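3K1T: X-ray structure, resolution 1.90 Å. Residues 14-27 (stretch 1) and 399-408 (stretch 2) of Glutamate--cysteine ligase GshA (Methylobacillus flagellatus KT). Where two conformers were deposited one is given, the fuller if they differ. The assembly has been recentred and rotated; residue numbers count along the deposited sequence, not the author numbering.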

ATOM      1  N   PRO A  14      -4.550 -16.885 -27.574  1.00 13.65           N
ATOM      2  CA  PRO A  14      -5.528 -16.026 -26.890  1.00 14.33           C
ATOM      3  C   PRO A  14      -5.014 -15.362 -25.608  1.00 13.51           C
ATOM      4  O   PRO A  14      -5.337 -14.206 -25.348  1.00 12.94           O
ATOM      5  CB  PRO A  14      -6.711 -16.954 -26.623  1.00 14.02           C
ATOM      6  CG  PRO A  14      -6.578 -18.019 -27.724  1.00 15.01           C
ATOM      7  CD  PRO A  14      -5.082 -18.226 -27.848  1.00 13.95           C
ATOM      8  N   LEU A  15      -4.206 -16.068 -24.830  1.00 13.14           N
ATOM      9  CA  LEU A  15      -3.603 -15.475 -23.649  1.00 12.96           C
ATOM     10  C   LEU A  15      -2.735 -14.287 -24.068  1.00 14.08           C
ATOM     11  O   LEU A  15      -2.767 -13.207 -23.444  1.00 13.35           O
ATOM     12  CB  LEU A  15      -2.767 -16.516 -22.889  1.00 12.92           C
ATOM     13  CG  LEU A  15      -1.848 -16.030 -21.754  1.00 12.65           C
ATOM     14  CD1 LEU A  15      -2.733 -15.506 -20.574  1.00 11.32           C
ATOM     15  CD2 LEU A  15      -0.848 -17.121 -21.293  1.00 10.82           C
ATOM     16  N   LEU A  16      -1.919 -14.484 -25.104  1.00 13.35           N
ATOM     17  CA  LEU A  16      -1.021 -13.403 -25.529  1.00 14.84           C
ATOM     18  C   LEU A  16      -1.825 -12.225 -26.106  1.00 14.31           C
ATOM     19  O   LEU A  16      -1.440 -11.081 -25.924  1.00 15.38           O
ATOM     20  CB  LEU A  16       0.098 -13.917 -26.491  1.00 15.28           C
ATOM     21  CG  LEU A  16       1.394 -14.378 -25.749  1.00 18.53           C
ATOM     22  CD1 LEU A  16       1.130 -15.582 -24.820  1.00 18.06           C
ATOM     23  CD2 LEU A  16       2.525 -14.771 -26.689  1.00 25.91           C
ATOM     24  N   THR A  17      -2.943 -12.497 -26.772  1.00 14.20           N
ATOM     25  CA  THR A  17      -3.822 -11.435 -27.254  1.00 14.44           C
ATOM     26  C   THR A  17      -4.383 -10.629 -26.069  1.00 14.23           C
ATOM     27  O   THR A  17      -4.403  -9.409 -26.086  1.00 14.10           O
ATOM     28  CB  THR A  17      -4.986 -11.995 -28.092  1.00 15.21           C
ATOM     29  OG1 THR A  17      -4.452 -12.675 -29.235  1.00 16.93           O
ATOM     30  CG2 THR A  17      -5.956 -10.856 -28.544  1.00 14.60           C
ATOM     31  N   LEU A  18      -4.895 -11.324 -25.073  1.00 13.75           N
ATOM     32  CA  LEU A  18      -5.336 -10.656 -23.836  1.00 13.13           C
ATOM     33  C   LEU A  18      -4.247  -9.804 -23.217  1.00 13.74           C
ATOM     34  O   LEU A  18      -4.489  -8.625 -22.878  1.00 13.07           O
ATOM     35  CB  LEU A  18      -5.841 -11.679 -22.845  1.00 13.27           C
ATOM     36  CG  LEU A  18      -6.176 -11.174 -21.427  1.00 14.66           C
ATOM     37  CD1 LEU A  18      -7.276 -10.132 -21.428  1.00 13.48           C
ATOM     38  CD2 LEU A  18      -6.547 -12.369 -20.531  1.00 13.66           C
ATOM     39  N   GLU A  19      -3.058 -10.385 -23.032  1.00 13.19           N
ATOM     40  CA  GLU A  19      -1.935  -9.636 -22.469  1.00 13.95           C
ATOM     41  C   GLU A  19      -1.618  -8.375 -23.283  1.00 14.81           C
ATOM     42  O   GLU A  19      -1.424  -7.307 -22.697  1.00 14.52           O
ATOM     43  CB  GLU A  19      -0.695 -10.520 -22.336  1.00 14.00           C
ATOM     44  CG  GLU A  19      -0.825 -11.554 -21.239  1.00 14.53           C
ATOM     45  CD  GLU A  19       0.199 -12.699 -21.307  1.00 16.30           C
ATOM     46  OE1 GLU A  19       0.678 -13.018 -22.412  1.00 14.36           O
ATOM     47  OE2 GLU A  19       0.503 -13.287 -20.221  1.00 13.23           O
ATOM     48  N   LYS A  20      -1.585  -8.499 -24.609  1.00 15.43           N
ATOM     49  CA  LYS A  20      -1.356  -7.344 -25.473  1.00 17.23           C
ATOM     50  C   LYS A  20      -2.432  -6.270 -25.293  1.00 16.11           C
ATOM     51  O   LYS A  20      -2.101  -5.094 -25.217  1.00 17.02           O
ATOM     52  CB  LYS A  20      -1.282  -7.745 -26.957  1.00 17.56           C
ATOM     53  CG  LYS A  20      -0.047  -8.545 -27.281  1.00 20.77           C
ATOM     54  CD  LYS A  20       0.143  -8.779 -28.788  1.00 24.91           C
ATOM     55  CE  LYS A  20      -0.542 -10.020 -29.302  1.00 30.35           C
ATOM     56  NZ  LYS A  20       0.012 -10.272 -30.707  1.00 34.54           N
ATOM     57  N   ARG A  21      -3.703  -6.668 -25.232  1.00 15.94           N
ATOM     58  CA  ARG A  21      -4.781  -5.694 -25.025  0.80 15.70           C
ATOM     59  C   ARG A  21      -4.624  -4.967 -23.674  1.00 14.73           C
ATOM     60  O   ARG A  21      -4.805  -3.738 -23.602  1.00 14.20           O
ATOM     61  CB  ARG A  21      -6.164  -6.369 -25.124  0.80 16.41           C
ATOM     62  CG  ARG A  21      -6.519  -6.907 -26.524  0.80 18.70           C
ATOM     63  CD  ARG A  21      -6.777  -5.836 -27.602  0.80 22.63           C
ATOM     64  NE  ARG A  21      -7.265  -6.544 -28.784  0.80 28.87           N
ATOM     65  CZ  ARG A  21      -6.492  -7.224 -29.646  0.80 32.04           C
ATOM     66  NH1 ARG A  21      -5.168  -7.255 -29.501  0.80 34.80           N
ATOM     67  NH2 ARG A  21      -7.040  -7.902 -30.657  0.80 31.72           N
ATOM     68  N   LEU A  22      -4.282  -5.710 -22.606  1.00 13.67           N
ATOM     69  CA  LEU A  22      -4.097  -5.110 -21.273  1.00 13.40           C
ATOM     70  C   LEU A  22      -2.926  -4.118 -21.283  1.00 14.94           C
ATOM     71  O   LEU A  22      -3.015  -3.013 -20.715  1.00 15.31           O
ATOM     72  CB  LEU A  22      -3.858  -6.179 -20.189  1.00 13.35           C
ATOM     73  CG  LEU A  22      -4.948  -7.221 -19.952  1.00 13.93           C
ATOM     74  CD1 LEU A  22      -4.411  -8.286 -18.926  1.00 14.63           C
ATOM     75  CD2 LEU A  22      -6.264  -6.559 -19.473  1.00 10.32           C
ATOM     76  N   LEU A  23      -1.836  -4.510 -21.937  1.00 15.32           N
ATOM     77  CA  LEU A  23      -0.622  -3.686 -21.947  1.00 16.77           C
ATOM     78  C   LEU A  23      -0.723  -2.503 -22.930  1.00 16.48           C
ATOM     79  O   LEU A  23       0.082  -1.600 -22.870  1.00 19.00           O
ATOM     80  CB  LEU A  23       0.599  -4.516 -22.247  1.00 15.83           C
ATOM     81  CG  LEU A  23       0.830  -5.658 -21.242  1.00 19.16           C
ATOM     82  CD1 LEU A  23       1.935  -6.591 -21.747  1.00 18.71           C
ATOM     83  CD2 LEU A  23       1.129  -5.156 -19.810  1.00 16.98           C
ATOM     84  N   ASP A  24      -1.697  -2.506 -23.815  1.00 15.66           N
ATOM     85  CA  ASP A  24      -1.931  -1.339 -24.677  1.00 15.89           C
ATOM     86  C   ASP A  24      -3.005  -0.418 -24.075  1.00 16.89           C
ATOM     87  O   ASP A  24      -3.340   0.620 -24.689  1.00 17.45           O
ATOM     88  CB  ASP A  24      -2.363  -1.801 -26.084  1.00 16.15           C
ATOM     89  CG  ASP A  24      -2.397  -0.653 -27.137  1.00 21.31           C
ATOM     90  OD1 ASP A  24      -1.528   0.239 -27.134  1.00 24.18           O
ATOM     91  OD2 ASP A  24      -3.288  -0.664 -28.011  1.00 24.90           O
ATOM     92  N   ASN A  25      -3.599  -0.809 -22.936  1.00 14.38           N
ATOM     93  CA  ASN A  25      -4.693  -0.044 -22.323  1.00 14.23           C
ATOM     94  C   ASN A  25      -4.483   0.154 -20.819  1.00 13.40           C
ATOM     95  O   ASN A  25      -5.436   0.342 -20.087  1.00 12.65           O
ATOM     96  CB  ASN A  25      -6.014  -0.794 -22.557  1.00 14.05           C
ATOM     97  CG  ASN A  25      -6.490  -0.686 -23.988  1.00 16.59           C
ATOM     98  OD1 ASN A  25      -6.930   0.397 -24.396  1.00 15.94           O
ATOM     99  ND2 ASN A  25      -6.353  -1.785 -24.788  1.00 11.79           N
HETATM  100  N   MSE A  26      -3.238   0.119 -20.363  1.00 13.27           N
HETATM  101  CA  MSE A  26      -2.962   0.034 -18.923  1.00 14.11           C
HETATM  102  C   MSE A  26      -3.525   1.232 -18.114  1.00 13.21           C
HETATM  103  O   MSE A  26      -4.286   1.035 -17.170  1.00 13.28           O
HETATM  104  CB  MSE A  26      -1.480  -0.285 -18.670  1.00 13.76           C
HETATM  105  CG  MSE A  26      -1.160  -0.610 -17.225  1.00 15.25           C
HETATM  106 SE   MSE A  26      -0.758   1.021 -16.209  0.75 19.86          SE
HETATM  107  CE  MSE A  26      -0.319   0.147 -14.511  1.00 19.52           C
ATOM    108  N   PRO A  27      -3.234   2.469 -18.512  1.00 14.42           N
ATOM    109  CA  PRO A  27      -3.860   3.573 -17.775  1.00 14.35           C
ATOM    110  C   PRO A  27      -5.403   3.623 -17.887  1.00 14.02           C
ATOM    111  O   PRO A  27      -6.089   3.966 -16.920  1.00 13.32           O
ATOM    112  CB  PRO A  27      -3.239   4.830 -18.395  1.00 15.58           C
ATOM    113  CG  PRO A  27      -2.273   4.368 -19.484  1.00 15.92           C
ATOM    114  CD  PRO A  27      -2.169   2.909 -19.445  1.00 14.98           C
TER
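Stretch 2 (399-408) PNRFYAYGVV

No hydrogen bond joins these two stretches, although a glutamate, an asparagine, an arginine and a tyrosine all take part in the contact; packing of side chains does the work. Stretch 2 is helical throughout, a segment of a longer helix that crosses helix 14-23 almost at right angles: the angle between their N-to-C directions is 82°, and the axes approach to 9.9 Å. Helices crossing so steeply can touch over only a short length, and here the backbones come nearest where Glu 19 CA lies 6.4 Å from Ala 404 CA.

Ala 404 suits this crossing because its side chain is a single methyl group. Its CB lies 3.5 Å from Leu 22 CD1 and 4.3 Å from Glu 19 CG. One helical turn further on, Val 407 also points toward stretch 1, and its CG1 meets Leu 22 CD2 at 3.9 Å. Leu 22 thus reaches Ala 404 with CD1 and Val 407 with CD2, and its CB meets Tyr 403 as well.

Tyr 403, with chi1 in the t well, runs past Leu 22 and Leu 23 toward Met 26. Leu 22 CB approaches the edge of its ring, 4.2 Å from Tyr 403 CE2, while Leu 23 CD2 is 4.1 Å from Tyr 403 CD2. Selenomethionine Met 26 places CG 3.8 Å from Tyr 403 CZ. The long aromatic side chain can therefore span all three residues, while its hydroxyl is hydrogen-bonded elsewhere in the structure.

Toward the start of stretch 2, Asn 400 OD1 lies 3.5 Å from Leu 23 CD2; OD1 and ND2 are both hydrogen-bonded elsewhere in the structure, so the methyl group costs the amide no bond. The CA-to-CB bond of Arg 401 points sideways relative to stretch 1, but the end of the side chain comes nearer: NE is 4.0 Å from Leu 15 CD2 and also 4.0 Å from Glu 19 OE2, too far for a salt bridge, though the opposite charges remain favourably close.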

ATOM      1  N   PRO A 399       6.294 -10.449 -15.279  1.00 14.00           N
ATOM      2  CA  PRO A 399       5.535  -9.329 -14.704  1.00 13.55           C
ATOM      3  C   PRO A 399       4.255  -9.003 -15.469  1.00 13.05           C
ATOM      4  O   PRO A 399       3.322  -8.435 -14.892  1.00 13.01           O
ATOM      5  CB  PRO A 399       6.485  -8.144 -14.788  1.00 14.26           C
ATOM      6  CG  PRO A 399       7.840  -8.715 -15.154  1.00 16.98           C
ATOM      7  CD  PRO A 399       7.662 -10.072 -15.693  1.00 13.78           C
ATOM      8  N   ASN A 400       4.216  -9.352 -16.733  1.00 11.53           N
ATOM      9  CA  ASN A 400       3.037  -9.124 -17.570  1.00 12.19           C
ATOM     10  C   ASN A 400       1.973 -10.223 -17.431  1.00 12.26           C
ATOM     11  O   ASN A 400       0.761  -9.920 -17.371  1.00 10.83           O
ATOM     12  CB  ASN A 400       3.479  -8.880 -19.021  1.00 11.55           C
ATOM     13  CG  ASN A 400       4.196  -7.582 -19.187  1.00 14.03           C
ATOM     14  OD1 ASN A 400       3.995  -6.644 -18.406  1.00 13.83           O
ATOM     15  ND2 ASN A 400       5.025  -7.478 -20.230  1.00 10.21           N
ATOM     16  N   ARG A 401       2.421 -11.480 -17.291  1.00 11.82           N
ATOM     17  CA  ARG A 401       1.545 -12.564 -16.923  1.00 11.84           C
ATOM     18  C   ARG A 401       0.866 -12.248 -15.585  1.00 11.42           C
ATOM     19  O   ARG A 401      -0.371 -12.404 -15.442  1.00 10.98           O
ATOM     20  CB  ARG A 401       2.341 -13.877 -16.829  1.00 11.76           C
ATOM     21  CG  ARG A 401       1.548 -15.088 -16.219  1.00 14.90           C
ATOM     22  CD  ARG A 401       0.765 -15.844 -17.231  1.00 14.66           C
ATOM     23  NE  ARG A 401       1.623 -16.584 -18.172  1.00 15.40           N
ATOM     24  CZ  ARG A 401       2.132 -17.793 -18.000  1.00 15.70           C
ATOM     25  NH1 ARG A 401       1.892 -18.484 -16.899  1.00 16.25           N
ATOM     26  NH2 ARG A 401       2.913 -18.319 -18.947  1.00 14.30           N
ATOM     27  N   PHE A 402       1.664 -11.822 -14.601  1.00 11.50           N
ATOM     28  CA  PHE A 402       1.122 -11.561 -13.255  1.00 12.16           C
ATOM     29  C   PHE A 402       0.259 -10.315 -13.191  1.00 11.76           C
ATOM     30  O   PHE A 402      -0.717 -10.279 -12.432  1.00 11.05           O
ATOM     31  CB  PHE A 402       2.231 -11.680 -12.160  1.00 12.20           C
ATOM     32  CG  PHE A 402       2.475 -13.099 -11.788  1.00 13.15           C
ATOM     33  CD1 PHE A 402       3.272 -13.919 -12.589  1.00 14.96           C
ATOM     34  CD2 PHE A 402       1.796 -13.675 -10.737  1.00 15.42           C
ATOM     35  CE1 PHE A 402       3.440 -15.247 -12.307  1.00 14.47           C
ATOM     36  CE2 PHE A 402       1.969 -15.019 -10.439  1.00 15.51           C
ATOM     37  CZ  PHE A 402       2.778 -15.805 -11.237  1.00 14.60           C
ATOM     38  N   TYR A 403       0.561  -9.314 -14.028  1.00 11.94           N
ATOM     39  CA  TYR A 403      -0.328  -8.175 -14.181  1.00 11.61           C
ATOM     40  C   TYR A 403      -1.706  -8.651 -14.677  1.00 11.62           C
ATOM     41  O   TYR A 403      -2.758  -8.231 -14.121  1.00 11.37           O
ATOM     42  CB  TYR A 403       0.242  -7.063 -15.093  1.00 11.80           C
ATOM     43  CG  TYR A 403      -0.707  -5.903 -15.262  1.00 10.60           C
ATOM     44  CD1 TYR A 403      -1.014  -5.064 -14.192  1.00 12.75           C
ATOM     45  CD2 TYR A 403      -1.307  -5.626 -16.493  1.00 14.00           C
ATOM     46  CE1 TYR A 403      -1.884  -4.003 -14.323  1.00 12.85           C
ATOM     47  CE2 TYR A 403      -2.219  -4.544 -16.631  1.00 13.19           C
ATOM     48  CZ  TYR A 403      -2.506  -3.746 -15.534  1.00 12.67           C
ATOM     49  OH  TYR A 403      -3.398  -2.675 -15.651  1.00 13.97           O
ATOM     50  N   ALA A 404      -1.706  -9.517 -15.701  1.00 11.02           N
ATOM     51  CA  ALA A 404      -2.952 -10.080 -16.211  1.00 10.43           C
ATOM     52  C   ALA A 404      -3.696 -10.880 -15.124  1.00 10.52           C
ATOM     53  O   ALA A 404      -4.906 -10.742 -14.989  1.00 10.12           O
ATOM     54  CB  ALA A 404      -2.721 -10.958 -17.482  1.00  9.60           C
ATOM     55  N   TYR A 405      -2.979 -11.671 -14.331  1.00  9.60           N
ATOM     56  CA  TYR A 405      -3.623 -12.383 -13.217  1.00  9.89           C
ATOM     57  C   TYR A 405      -4.310 -11.381 -12.261  1.00 11.18           C
ATOM     58  O   TYR A 405      -5.452 -11.607 -11.801  1.00 11.07           O
ATOM     59  CB  TYR A 405      -2.615 -13.231 -12.430  1.00  9.58           C
ATOM     60  CG  TYR A 405      -2.123 -14.494 -13.117  1.00 10.17           C
ATOM     61  CD1 TYR A 405      -2.523 -14.826 -14.393  1.00 10.48           C
ATOM     62  CD2 TYR A 405      -1.237 -15.361 -12.474  1.00 13.06           C
ATOM     63  CE1 TYR A 405      -2.060 -16.013 -15.015  1.00 12.15           C
ATOM     64  CE2 TYR A 405      -0.775 -16.537 -13.090  1.00 13.38           C
ATOM     65  CZ  TYR A 405      -1.201 -16.855 -14.359  1.00 12.40           C
ATOM     66  OH  TYR A 405      -0.759 -18.007 -14.999  1.00 12.90           O
ATOM     67  N   GLY A 406      -3.607 -10.303 -11.936  1.00 11.09           N
ATOM     68  CA  GLY A 406      -4.165  -9.305 -11.012  1.00 11.63           C
ATOM     69  C   GLY A 406      -5.348  -8.537 -11.581  1.00 11.27           C
ATOM     70  O   GLY A 406      -6.253  -8.136 -10.837  1.00 11.71           O
ATOM     71  N   VAL A 407      -5.370  -8.338 -12.898  1.00 10.91           N
ATOM     72  CA  VAL A 407      -6.526  -7.715 -13.552  1.00 10.82           C
ATOM     73  C   VAL A 407      -7.792  -8.628 -13.465  1.00 11.32           C
ATOM     74  O   VAL A 407      -8.875  -8.201 -13.022  1.00 10.42           O
ATOM     75  CB  VAL A 407      -6.217  -7.344 -15.013  1.00 11.70           C
ATOM     76  CG1 VAL A 407      -7.519  -7.001 -15.775  1.00 10.55           C
ATOM     77  CG2 VAL A 407      -5.195  -6.189 -15.095  1.00 11.04           C
ATOM     78  N   VAL A 408      -7.644  -9.900 -13.826  1.00 11.12           N
ATOM     79  CA  VAL A 408      -8.781 -10.807 -13.821  1.00 10.64           C
ATOM     80  C   VAL A 408      -9.245 -11.040 -12.375  1.00 11.34           C
ATOM     81  O   VAL A 408     -10.446 -11.084 -12.100  1.00  9.99           O
ATOM     82  CB  VAL A 408      -8.460 -12.128 -14.535  1.00 10.74           C
ATOM     83  CG1 VAL A 408      -9.683 -13.088 -14.501  1.00  9.11           C
ATOM     84  CG2 VAL A 408      -7.997 -11.815 -16.025  1.00  9.61           C
TER